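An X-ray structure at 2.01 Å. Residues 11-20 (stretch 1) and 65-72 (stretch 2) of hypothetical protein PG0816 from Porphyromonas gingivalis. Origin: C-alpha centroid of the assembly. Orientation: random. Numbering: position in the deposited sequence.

Stretch 1 11-20: HFRLKLETYL
Stretch 2 65-72: VLYQGLHF

A helix can pack against a segment that is just leaving a helix of its own, as residues 11-20 and 65-72 of hypothetical protein PG0816 illustrate. Stretch 1 is helical throughout, with regular i to i+4 backbone hydrogen bonds. Stretch 2 enters as helix, then makes a type II turn from Tyr 67 to Leu 70, closed by Leu 70 N to Tyr 67 O at 2.9 Å; Gly 69 takes the positive phi (72/4) that glycine favours. Two pairs set the register: Leu 16 CA lies 6.8 Å from Leu 66 CA, and Leu 20 CA lies 8.7 Å from Leu 70 CA. Both chains thus advance in the same sense, burying 475 Å² in all.

Apolar packing dominates. Leu 66 (chi1 t, chi2 p) points toward the helix, its CD1 4.0 Å from Phe 12 CB (Phe 12 chi1 m, chi2 -51°) and its CD2 3.8 Å from Lys 15 CB, while its CG lies 4.1 Å from Leu 16 CB. Leu 70 (m, t) continues the row: its CD1 sits 4.0 Å from Leu 16 CD1 (Leu 16 t, p) and 4.1 Å from Leu 20 CD2 (Leu 20 m, t). Branched aliphatic side chains suit these buried positions, which demand shape but no polar partner.

The aromatic contact pairs Tyr 19 (chi1 t, chi2 82°) with Tyr 67 (chi1 m, chi2 -44°). Their centroids are 4.6 Å apart and their planes inclined at 44°, an oblique arrangement in which Tyr 19 CG lies 3.5 Å from Tyr 67 CE1.

Tyrosine also supplies polar ends. Tyr 19 OH donates to Leu 70 O at 3.1 Å, tying the helix to the turn's last residue. A water donates to Lys 15 O at 2.5 Å and hydrogen-bonds Tyr 67 OH at 2.8 Å, bridging the stretches. Lys 15 (m, t, p, t) lays its CE 3.4 Å from Tyr 67 OH.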

# COMPACT_ATOMS: atom_id res chain seq x y z
N HIS A 11 -8.03 -17.62 -4.86
CA HIS A 11 -6.91 -17.52 -3.93
C HIS A 11 -6.19 -16.17 -4.16
O HIS A 11 -5.94 -15.42 -3.22
CB HIS A 11 -5.97 -18.73 -4.17
CG HIS A 11 -4.67 -18.62 -3.43
ND1 HIS A 11 -4.59 -18.57 -2.06
CD2 HIS A 11 -3.39 -18.51 -3.89
CE1 HIS A 11 -3.32 -18.50 -1.69
NE2 HIS A 11 -2.58 -18.44 -2.78
N PHE A 12 -5.89 -15.84 -5.42
CA PHE A 12 -5.18 -14.59 -5.72
C PHE A 12 -6.08 -13.40 -5.37
O PHE A 12 -5.60 -12.43 -4.82
CB PHE A 12 -4.75 -14.51 -7.19
CG PHE A 12 -3.73 -15.56 -7.56
CD1 PHE A 12 -2.56 -15.73 -6.78
CD2 PHE A 12 -3.92 -16.40 -8.69
CE1 PHE A 12 -1.61 -16.71 -7.12
CE2 PHE A 12 -3.00 -17.41 -9.02
CZ PHE A 12 -1.85 -17.57 -8.24
N ARG A 13 -7.36 -13.46 -5.75
CA ARG A 13 -8.29 -12.40 -5.35
C ARG A 13 -8.36 -12.14 -3.83
O ARG A 13 -8.24 -11.00 -3.41
CB ARG A 13 -9.71 -12.60 -5.92
CG ARG A 13 -10.63 -11.39 -5.56
CD ARG A 13 -11.99 -11.43 -6.29
NE ARG A 13 -12.65 -10.15 -6.04
CZ ARG A 13 -12.97 -9.29 -6.99
NH1 ARG A 13 -12.78 -9.61 -8.26
NH2 ARG A 13 -13.53 -8.12 -6.66
N LEU A 14 -8.51 -13.18 -3.03
CA LEU A 14 -8.52 -13.06 -1.59
C LEU A 14 -7.20 -12.43 -1.05
O LEU A 14 -7.26 -11.53 -0.23
CB LEU A 14 -8.81 -14.39 -0.89
CG LEU A 14 -9.07 -14.25 0.61
CD1 LEU A 14 -10.17 -13.23 0.92
CD2 LEU A 14 -9.35 -15.61 1.26
N LYS A 15 -6.05 -12.90 -1.53
CA LYS A 15 -4.77 -12.35 -1.10
C LYS A 15 -4.68 -10.84 -1.38
O LYS A 15 -4.12 -10.08 -0.59
CB LYS A 15 -3.61 -13.04 -1.82
CG LYS A 15 -3.34 -14.50 -1.36
CD LYS A 15 -2.14 -15.09 -2.15
CE LYS A 15 -0.82 -14.45 -1.76
NZ LYS A 15 0.24 -15.15 -2.49
N LEU A 16 -5.20 -10.42 -2.55
CA LEU A 16 -5.06 -9.03 -2.98
C LEU A 16 -6.07 -8.20 -2.20
O LEU A 16 -5.76 -7.09 -1.72
CB LEU A 16 -5.38 -8.86 -4.50
CG LEU A 16 -5.33 -7.43 -5.08
CD1 LEU A 16 -3.98 -6.70 -4.78
CD2 LEU A 16 -5.57 -7.47 -6.60
N GLU A 17 -7.27 -8.74 -2.01
CA GLU A 17 -8.26 -7.99 -1.19
C GLU A 17 -7.72 -7.72 0.21
O GLU A 17 -7.79 -6.58 0.72
CB GLU A 17 -9.59 -8.69 -1.15
CG GLU A 17 -10.38 -8.56 -2.49
CD GLU A 17 -11.68 -9.29 -2.39
OE1 GLU A 17 -11.95 -9.87 -1.33
OE2 GLU A 17 -12.45 -9.29 -3.34
N THR A 18 -7.17 -8.74 0.82
CA THR A 18 -6.61 -8.61 2.17
C THR A 18 -5.45 -7.56 2.21
O THR A 18 -5.39 -6.72 3.08
CB THR A 18 -6.20 -9.98 2.67
OG1 THR A 18 -7.37 -10.82 2.73
CG2 THR A 18 -5.52 -9.91 4.09
N TYR A 19 -4.55 -7.67 1.25
CA TYR A 19 -3.39 -6.81 1.16
C TYR A 19 -3.82 -5.35 1.00
O TYR A 19 -3.28 -4.48 1.67
CB TYR A 19 -2.51 -7.26 -0.03
CG TYR A 19 -1.20 -6.49 -0.07
CD1 TYR A 19 -0.16 -6.90 0.72
CD2 TYR A 19 -1.00 -5.37 -0.94
CE1 TYR A 19 1.05 -6.24 0.73
CE2 TYR A 19 0.26 -4.70 -0.97
CZ TYR A 19 1.26 -5.14 -0.09
OH TYR A 19 2.54 -4.58 -0.03
N LEU A 20 -4.77 -5.09 0.11
CA LEU A 20 -5.30 -3.73 -0.05
C LEU A 20 -6.06 -3.24 1.20
O LEU A 20 -5.86 -2.10 1.64
CB LEU A 20 -6.20 -3.63 -1.29
CG LEU A 20 -5.49 -3.91 -2.64
CD1 LEU A 20 -6.54 -3.92 -3.74
CD2 LEU A 20 -4.44 -2.84 -2.99
N VAL A 65 3.47 -10.79 -9.30
CA VAL A 65 2.58 -10.09 -10.25
C VAL A 65 1.42 -9.38 -9.52
O VAL A 65 1.12 -8.17 -9.75
CB VAL A 65 2.05 -11.09 -11.35
CG1 VAL A 65 1.02 -10.42 -12.27
CG2 VAL A 65 3.28 -11.52 -12.28
N LEU A 66 0.80 -10.13 -8.64
CA LEU A 66 -0.31 -9.60 -7.84
C LEU A 66 0.05 -8.28 -7.13
O LEU A 66 -0.72 -7.32 -7.14
CB LEU A 66 -0.72 -10.67 -6.84
CG LEU A 66 -2.11 -10.57 -6.22
CD1 LEU A 66 -3.15 -10.86 -7.35
CD2 LEU A 66 -2.23 -11.55 -5.03
N TYR A 67 1.23 -8.25 -6.52
CA TYR A 67 1.69 -7.18 -5.64
C TYR A 67 2.55 -6.11 -6.28
O TYR A 67 2.91 -5.11 -5.64
CB TYR A 67 2.45 -7.78 -4.45
CG TYR A 67 1.62 -8.67 -3.52
CD1 TYR A 67 0.33 -8.30 -3.11
CD2 TYR A 67 2.12 -9.90 -3.07
CE1 TYR A 67 -0.44 -9.13 -2.26
CE2 TYR A 67 1.35 -10.73 -2.22
CZ TYR A 67 0.09 -10.31 -1.80
OH TYR A 67 -0.63 -11.13 -0.95
N GLN A 68 2.87 -6.33 -7.56
CA GLN A 68 3.69 -5.43 -8.34
C GLN A 68 3.24 -3.95 -8.24
O GLN A 68 2.08 -3.65 -8.49
CB GLN A 68 3.62 -5.91 -9.80
CG GLN A 68 3.68 -4.81 -10.79
CD GLN A 68 5.06 -4.40 -10.91
OE1 GLN A 68 5.94 -5.26 -10.86
NE2 GLN A 68 5.30 -3.07 -11.02
N GLY A 69 4.18 -3.06 -7.90
CA GLY A 69 3.91 -1.59 -7.79
C GLY A 69 3.08 -1.25 -6.57
O GLY A 69 2.72 -0.11 -6.37
N LEU A 70 2.76 -2.24 -5.73
CA LEU A 70 2.02 -1.99 -4.51
C LEU A 70 2.87 -2.22 -3.25
O LEU A 70 2.34 -2.33 -2.18
CB LEU A 70 0.78 -2.88 -4.44
CG LEU A 70 -0.29 -2.67 -5.53
CD1 LEU A 70 -1.27 -3.82 -5.38
CD2 LEU A 70 -0.98 -1.26 -5.38
N HIS A 71 4.19 -2.25 -3.39
CA HIS A 71 5.07 -2.40 -2.22
C HIS A 71 5.22 -1.18 -1.37
O HIS A 71 5.42 -1.32 -0.15
CB HIS A 71 6.44 -2.95 -2.63
CG HIS A 71 6.37 -4.32 -3.23
ND1 HIS A 71 7.20 -5.35 -2.83
CD2 HIS A 71 5.56 -4.84 -4.19
CE1 HIS A 71 6.89 -6.45 -3.50
NE2 HIS A 71 5.91 -6.17 -4.34
N PHE A 72 5.17 0.02 -1.98
CA PHE A 72 5.22 1.24 -1.19
C PHE A 72 3.81 1.79 -0.92
O PHE A 72 2.99 1.94 -1.85
CB PHE A 72 6.15 2.35 -1.77
CG PHE A 72 6.27 3.57 -0.86
CD1 PHE A 72 7.25 3.62 0.14
CD2 PHE A 72 5.33 4.58 -0.94
CE1 PHE A 72 7.31 4.70 1.02
CE2 PHE A 72 5.36 5.66 -0.07
CZ PHE A 72 6.37 5.75 0.90
O HOH W 1 -2.44 -10.79 1.10